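PDB 3CP7: alkaline serine protease AL20 from Nesterenkonia abyssinica, which probably cleaves peptide bonds in proteins as a secreted, alkaline, trypsin-like serine endopeptidase with a chymotrypsin-type fold. Local coordinates for residues 142-148 with 159-164; 168-173 with 185-189. All coordinates share one frame. Residue numbers count along the deposited sequence, not the author numbering.

In the fold
Interactions 1 and 2 are two consecutive hairpins of one antiparallel sheet, which belongs to the C-terminal half of a trypsin-like fold; their centres lie about 10 Å apart. In interaction 1 a disulfide and three waters join 142-148 to 159-164, whereas direct hydrogen bonds tie 168-173 to 185-189 in interaction 2. The two meet where Ile160 CG1 packs on Trp173 CZ2 at 3.7 Å and where Met164 CE comes within 3.8 Å of Asn187 ND2. Interaction 2 carries Ser169, probably the nucleophile of a catalytic triad with His41 and Asp91, and a formate sits on this serine, also hydrogen-bonded to His41 NE2 and Gly167 N.

Interaction 1. Residues 142-148 with 159-164; sequences HSCHGTA and GIPCNM
Strand 142-147 runs fully extended and strand 159-161 returns past it at 117°, their axes approaching to 5.6 Å; beyond Pro161 the chain leaves the strand and continues as loop through Met164. CA atoms are closest for Ala148 and Ile160 (4.9 Å), Cys144 and Cys162 (5.1 Å) and, more loosely, His142 and Met164 (7.5 Å). The two strands form a hairpin of the C-terminal sheet of the trypsin-like fold, and here its arms are splayed. At Gly146, a CB would collide with Pro161 CG. Ala148 CA makes a CA-H...O contact of 3.2 Å with Gly159 O. The covalent link is the disulfide from Cys144 SG to Cys162 SG, 2.1 Å long with chi3 64°, built from an m rotamer at Cys144 and a t rotamer at Cys162. Met164 folds beside it, its CG 3.8 Å from Cys144 SG and its SD 3.6 Å from His142 O, while Ile160 CG2 lies 4.0 Å from Ala148 CB. His145 turns away, onto strand 124-129. Three waters bridge the backbones and Asn163: one joins Ser143 O (2.9 Å) to Asn163 OD1 (2.7 Å), a second takes a bond from His145 N (3.1 Å) and gives one to Pro161 O (2.7 Å), and a third donates to Thr147 O (2.9 Å) and Gly159 O (3.0 Å). Within these segments the strands run well off antiparallel and their backbones are joined through water, not directly; the disulfide adds a covalent tie to a hairpin that pairs directly further on, at Gly159 and Thr149.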
ATOM      1  N   HIS A 142      20.036  11.229  18.250  1.00 11.84           N
ATOM      2  CA  HIS A 142      20.627  12.484  17.826  1.00 11.87           C
ATOM      3  C   HIS A 142      19.613  13.366  17.118  1.00 11.71           C
ATOM      4  O   HIS A 142      18.536  12.903  16.721  1.00 10.10           O
ATOM      5  CB  HIS A 142      21.856  12.227  16.949  1.00 12.02           C
ATOM      6  CG  HIS A 142      23.026  11.717  17.723  1.00 14.41           C
ATOM      7  ND1 HIS A 142      23.944  12.557  18.315  1.00 16.54           N
ATOM      8  CD2 HIS A 142      23.395  10.458  18.054  1.00 15.85           C
ATOM      9  CE1 HIS A 142      24.845  11.834  18.955  1.00 17.92           C
ATOM     10  NE2 HIS A 142      24.535  10.559  18.814  1.00 17.10           N
ATOM     11  N   SER A 143      19.952  14.638  16.964  1.00 11.67           N
ATOM     12  CA  SER A 143      19.043  15.604  16.365  1.00 12.18           C
ATOM     13  C   SER A 143      19.743  16.562  15.417  1.00 12.45           C
ATOM     14  O   SER A 143      20.966  16.766  15.509  1.00 12.46           O
ATOM     15  CB  SER A 143      18.320  16.403  17.451  1.00 13.12           C
ATOM     16  OG  SER A 143      19.221  17.275  18.115  1.00 14.01           O
ATOM     17  N   CYS A 144      18.940  17.157  14.543  1.00 11.95           N
ATOM     18  CA  CYS A 144      19.358  18.235  13.649  1.00 12.65           C
ATOM     19  C   CYS A 144      18.249  19.262  13.676  1.00 12.33           C
ATOM     20  O   CYS A 144      17.093  18.923  13.927  1.00 12.02           O
ATOM     21  CB  CYS A 144      19.541  17.723  12.221  1.00 13.34           C
ATOM     22  SG  CYS A 144      20.815  16.479  12.051  1.00 14.47           S
ATOM     23  N   HIS A 145      18.600  20.519  13.425  1.00 12.81           N
ATOM     24  CA  HIS A 145      17.649  21.609  13.503  1.00 13.00           C
ATOM     25  C   HIS A 145      17.949  22.611  12.421  1.00 13.12           C
ATOM     26  O   HIS A 145      19.112  22.948  12.191  1.00 13.87           O
ATOM     27  CB  HIS A 145      17.724  22.286  14.876  1.00 12.97           C
ATOM     28  CG  HIS A 145      17.515  21.339  16.012  1.00 13.43           C
ATOM     29  ND1 HIS A 145      18.545  20.649  16.615  1.00 14.69           N
ATOM     30  CD2 HIS A 145      16.381  20.942  16.632  1.00 12.09           C
ATOM     31  CE1 HIS A 145      18.051  19.872  17.564  1.00 13.13           C
ATOM     32  NE2 HIS A 145      16.740  20.025  17.587  1.00 14.48           N
ATOM     33  N   GLY A 146      16.904  23.090  11.759  1.00 12.44           N
ATOM     34  CA  GLY A 146      17.104  24.087  10.735  1.00 12.75           C
ATOM     35  C   GLY A 146      15.894  24.351   9.889  1.00 12.61           C
ATOM     36  O   GLY A 146      14.862  23.685  10.023  1.00 12.32           O
ATOM     37  N   THR A 147      16.028  25.337   9.012  1.00 12.43           N
ATOM     38  CA  THR A 147      14.975  25.710   8.092  1.00 12.95           C
ATOM     39  C   THR A 147      15.092  24.911   6.804  1.00 12.43           C
ATOM     40  O   THR A 147      16.180  24.790   6.226  1.00 12.97           O
ATOM     41  CB  THR A 147      15.016  27.230   7.820  1.00 12.90           C
ATOM     42  OG1 THR A 147      14.806  27.918   9.059  1.00 15.21           O
ATOM     43  CG2 THR A 147      13.941  27.652   6.827  1.00 14.31           C
ATOM     44  N   ALA A 148      13.969  24.351   6.369  1.00 11.73           N
ATOM     45  CA  ALA A 148      13.940  23.567   5.136  1.00 11.76           C
ATOM     46  C   ALA A 148      14.077  24.445   3.900  1.00 11.38           C
ATOM     47  O   ALA A 148      13.524  25.554   3.847  1.00 11.60           O
ATOM     48  CB  ALA A 148      12.657  22.740   5.065  1.00 11.86           C
ATOM     49  N   GLY A 159      15.338  19.913   2.112  1.00  9.42           N
ATOM     50  CA  GLY A 159      16.559  19.618   2.833  1.00  9.66           C
ATOM     51  C   GLY A 159      16.739  20.510   4.036  1.00  9.63           C
ATOM     52  O   GLY A 159      16.328  21.673   4.029  1.00  9.22           O
ATOM     53  N   ILE A 160      17.346  19.948   5.077  1.00 10.13           N
ATOM     54  CA  ILE A 160      17.777  20.725   6.238  1.00 10.42           C
ATOM     55  C   ILE A 160      19.242  20.443   6.565  1.00 10.51           C
ATOM     56  O   ILE A 160      19.742  19.364   6.284  1.00  9.90           O
ATOM     57  CB  ILE A 160      16.909  20.434   7.503  1.00 10.80           C
ATOM     58  CG1 ILE A 160      16.921  18.934   7.873  1.00 10.41           C
ATOM     59  CG2 ILE A 160      15.493  20.957   7.304  1.00 10.34           C
ATOM     60  CD1 ILE A 160      16.233  18.592   9.200  1.00 12.38           C
ATOM     61  N   PRO A 161      19.937  21.409   7.193  1.00 11.10           N
ATOM     62  CA  PRO A 161      21.299  21.107   7.639  1.00 11.38           C
ATOM     63  C   PRO A 161      21.281  20.000   8.691  1.00 11.20           C
ATOM     64  O   PRO A 161      20.534  20.092   9.675  1.00 11.39           O
ATOM     65  CB  PRO A 161      21.785  22.433   8.245  1.00 11.84           C
ATOM     66  CG  PRO A 161      20.551  23.225   8.531  1.00 13.56           C
ATOM     67  CD  PRO A 161      19.519  22.786   7.527  1.00 11.45           C
ATOM     68  N   CYS A 162      22.070  18.953   8.474  1.00 11.09           N
ATOM     69  CA  CYS A 162      22.014  17.778   9.338  1.00 11.34           C
ATOM     70  C   CYS A 162      23.176  16.851   9.088  1.00 11.75           C
ATOM     71  O   CYS A 162      23.405  16.440   7.955  1.00 11.64           O
ATOM     72  CB  CYS A 162      20.715  17.012   9.072  1.00 11.62           C
ATOM     73  SG  CYS A 162      20.438  15.633  10.189  1.00 12.40           S
ATOM     74  N   ASN A 163      23.881  16.493  10.152  1.00 11.52           N
ATOM     75  CA  ASN A 163      25.067  15.653  10.036  1.00 11.91           C
ATOM     76  C   ASN A 163      24.813  14.165  10.309  1.00 11.87           C
ATOM     77  O   ASN A 163      25.752  13.386  10.337  1.00 12.14           O
ATOM     78  CB  ASN A 163      26.198  16.190  10.938  1.00 12.13           C
ATOM     79  CG  ASN A 163      25.889  16.030  12.412  1.00 13.73           C
ATOM     80  OD1 ASN A 163      24.781  15.663  12.792  1.00 14.52           O
ATOM     81  ND2 ASN A 163      26.877  16.314  13.256  1.00 17.40           N
ATOM     82  N   MET A 164      23.547  13.771  10.499  1.00 10.87           N
ATOM     83  CA  MET A 164      23.252  12.374  10.829  1.00 11.67           C
ATOM     84  C   MET A 164      23.510  11.433   9.654  1.00 12.03           C
ATOM     85  O   MET A 164      23.285  11.798   8.500  1.00 13.34           O
ATOM     86  CB  MET A 164      21.818  12.202  11.344  1.00 11.28           C
ATOM     87  CG  MET A 164      21.597  12.834  12.711  1.00 11.42           C
ATOM     88  SD  MET A 164      20.050  12.337  13.514  1.00 11.64           S
ATOM     89  CE  MET A 164      18.817  13.230  12.550  1.00 13.65           C
TER
HETATM   90  O   HOH W   1      23.267  15.062  14.968  1.00 18.47           O
HETATM   91  O   HOH W   2      21.431  20.659  12.206  1.00 19.99           O
HETATM   92  O   HOH W   3      18.147  24.088   4.278  1.00 17.72           O

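Interaction 2. Residues 168-173 with 185-189. With FMT (formic acid), chain C.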
ATOM      1  N   SER A 168      19.775   6.796  10.589  1.00  9.13           N
ATOM      2  CA  SER A 168      18.858   7.883  10.937  1.00  9.02           C
ATOM      3  C   SER A 168      17.618   7.909  10.041  1.00  9.02           C
ATOM      4  O   SER A 168      16.610   8.538  10.392  1.00  8.29           O
ATOM      5  CB  SER A 168      19.565   9.252  10.926  1.00  9.31           C
ATOM      6  OG  SER A 168      20.044   9.574   9.623  1.00  9.85           O
ATOM      7  N   SER A 169      17.679   7.237   8.892  1.00  8.55           N
ATOM      8  CA  SER A 169      16.537   7.234   7.982  1.00  8.40           C
ATOM      9  C   SER A 169      15.297   6.763   8.698  1.00  7.72           C
ATOM     10  O   SER A 169      15.351   5.844   9.521  1.00  7.55           O
ATOM     11  CB  SER A 169      16.773   6.307   6.804  1.00  8.92           C
ATOM     12  OG  SER A 169      17.775   6.810   5.939  1.00 10.37           O
ATOM     13  N   GLY A 170      14.174   7.375   8.346  1.00  7.25           N
ATOM     14  CA  GLY A 170      12.901   7.045   8.959  1.00  7.45           C
ATOM     15  C   GLY A 170      12.619   7.858  10.198  1.00  8.08           C
ATOM     16  O   GLY A 170      11.483   7.888  10.656  1.00  8.48           O
ATOM     17  N   GLY A 171      13.644   8.502  10.752  1.00  7.27           N
ATOM     18  CA  GLY A 171      13.458   9.346  11.938  1.00  7.70           C
ATOM     19  C   GLY A 171      12.571  10.539  11.639  1.00  7.51           C
ATOM     20  O   GLY A 171      12.490  10.990  10.504  1.00  7.09           O
ATOM     21  N   PRO A 172      11.856  11.034  12.652  1.00  7.68           N
ATOM     22  CA  PRO A 172      10.852  12.069  12.430  1.00  7.41           C
ATOM     23  C   PRO A 172      11.419  13.472  12.241  1.00  7.43           C
ATOM     24  O   PRO A 172      12.427  13.833  12.868  1.00  7.95           O
ATOM     25  CB  PRO A 172      10.027  12.029  13.718  1.00  7.54           C
ATOM     26  CG  PRO A 172      11.020  11.583  14.760  1.00  7.95           C
ATOM     27  CD  PRO A 172      11.894  10.576  14.056  1.00  7.83           C
ATOM     28  N   TRP A 173      10.761  14.251  11.385  1.00  7.62           N
ATOM     29  CA  TRP A 173      10.928  15.705  11.368  1.00  8.10           C
ATOM     30  C   TRP A 173       9.724  16.305  12.069  1.00  8.42           C
ATOM     31  O   TRP A 173       8.588  16.095  11.646  1.00  8.24           O
ATOM     32  CB  TRP A 173      10.928  16.236   9.943  1.00  8.12           C
ATOM     33  CG  TRP A 173      12.145  15.961   9.125  1.00  7.72           C
ATOM     34  CD1 TRP A 173      13.045  14.926   9.267  1.00  7.92           C
ATOM     35  CD2 TRP A 173      12.567  16.709   7.977  1.00  8.72           C
ATOM     36  NE1 TRP A 173      14.026  15.024   8.296  1.00  7.55           N
ATOM     37  CE2 TRP A 173      13.741  16.094   7.486  1.00  7.49           C
ATOM     38  CE3 TRP A 173      12.066  17.850   7.323  1.00  8.63           C
ATOM     39  CZ2 TRP A 173      14.428  16.585   6.369  1.00  8.51           C
ATOM     40  CZ3 TRP A 173      12.743  18.330   6.209  1.00  8.72           C
ATOM     41  CH2 TRP A 173      13.908  17.699   5.743  1.00  9.00           C
ATOM     42  N   SER A 185       7.600  15.272   8.297  1.00  7.51           N
ATOM     43  CA  SER A 185       8.400  14.564   7.294  1.00  7.61           C
ATOM     44  C   SER A 185       9.181  13.475   8.013  1.00  7.38           C
ATOM     45  O   SER A 185       8.933  13.182   9.204  1.00  7.39           O
ATOM     46  CB  SER A 185       9.321  15.503   6.489  1.00  7.64           C
ATOM     47  OG  SER A 185       9.916  14.803   5.403  1.00  7.93           O
ATOM     48  N   THR A 186      10.123  12.890   7.288  1.00  7.99           N
ATOM     49  CA  THR A 186      10.913  11.797   7.781  1.00  8.50           C
ATOM     50  C   THR A 186      12.319  11.952   7.161  1.00  8.04           C
ATOM     51  O   THR A 186      12.445  12.476   6.039  1.00  7.95           O
ATOM     52  CB  THR A 186      10.099  10.566   7.324  1.00 10.72           C
ATOM     53  OG1 THR A 186       9.365   9.902   8.379  1.00 12.14           O
ATOM     54  CG2 THR A 186      10.564   9.804   6.055  1.00 11.27           C
ATOM     55  N   ASN A 187      13.367  11.554   7.887  1.00  7.51           N
ATOM     56  CA  ASN A 187      14.703  11.492   7.283  1.00  7.66           C
ATOM     57  C   ASN A 187      14.698  10.486   6.153  1.00  8.08           C
ATOM     58  O   ASN A 187      14.364   9.326   6.377  1.00  8.12           O
ATOM     59  CB  ASN A 187      15.763  11.047   8.294  1.00  7.83           C
ATOM     60  CG  ASN A 187      15.889  11.994   9.478  1.00  8.16           C
ATOM     61  OD1 ASN A 187      15.802  13.220   9.334  1.00  8.15           O
ATOM     62  ND2 ASN A 187      16.093  11.423  10.668  1.00  9.28           N
ATOM     63  N   SER A 188      15.090  10.902   4.952  1.00  7.49           N
ATOM     64  CA  SER A 188      15.056   9.999   3.808  1.00  7.91           C
ATOM     65  C   SER A 188      16.403   9.744   3.120  1.00  7.73           C
ATOM     66  O   SER A 188      16.784   8.584   2.939  1.00  8.01           O
ATOM     67  CB  SER A 188      14.000  10.464   2.801  1.00  7.82           C
ATOM     68  OG  SER A 188      14.134   9.804   1.551  1.00  7.71           O
ATOM     69  N   TYR A 189      17.125  10.800   2.749  1.00  8.16           N
ATOM     70  CA  TYR A 189      18.345  10.607   1.982  1.00  8.19           C
ATOM     71  C   TYR A 189      19.205  11.852   1.983  1.00  8.68           C
ATOM     72  O   TYR A 189      18.751  12.931   2.363  1.00  8.69           O
ATOM     73  CB  TYR A 189      17.997  10.210   0.533  1.00  8.50           C
ATOM     74  CG  TYR A 189      17.430  11.337  -0.297  1.00  8.50           C
ATOM     75  CD1 TYR A 189      16.059  11.568  -0.358  1.00  7.96           C
ATOM     76  CD2 TYR A 189      18.270  12.167  -1.043  1.00  8.40           C
ATOM     77  CE1 TYR A 189      15.532  12.610  -1.121  1.00  8.39           C
ATOM     78  CE2 TYR A 189      17.768  13.213  -1.798  1.00  8.34           C
ATOM     79  CZ  TYR A 189      16.390  13.420  -1.853  1.00  7.98           C
ATOM     80  OH  TYR A 189      15.855  14.456  -2.597  1.00  8.99           O
TER
HETATM   81  C   FMT C 219      19.444   4.109   6.601  1.00 13.46           C
HETATM   82  O1  FMT C 219      18.811   3.920   5.548  1.00 13.54           O
HETATM   83  O2  FMT C 219      19.611   5.229   7.088  1.00 12.36           O
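This is the Ser-Ser-Gly-Gly turn that carries the probable nucleophile Ser169, as in chymotrypsin-type proteases, running into a beta hairpin of strands 172-175 and 183-191. Ser168 to Gly171 form a type II turn, closed by Gly171 N to Ser168 O at 3.0 Å; at Gly170 a side chain would jam against the preceding carbonyl. Asn187 serves the turn with both backbone and side chain: its O accepts Gly170 N (2.8 Å), its N donates to Gly171 O (2.8 Å), and its ND2 donates to Ser168 O (2.9 Å), so that this carbonyl takes two bonds. Further along the hairpin Trp173 N reaches Ser185 O at 3.0 Å, and Thr186 opposite Pro172 is an antiparallel non-hydrogen-bonded pair. The hydroxyls of Ser168, Ser185 and Ser188 find partners outside the two segments: Ser168 OG bonds Thr165 O, Ser185 OG bonds Pro201 O, and Ser188 OG bonds OD1 of Asp91, the probable triad acid. Ser169, beside His41, holds formate O2 through OG at 2.7 Å and more weakly through N at 3.3 Å; the formate probably comes from the crystallisation liquor. Asn187 OD1 lies near the plane of the Trp173 indole, at its edge, and accepts NE1 at 2.7 Å.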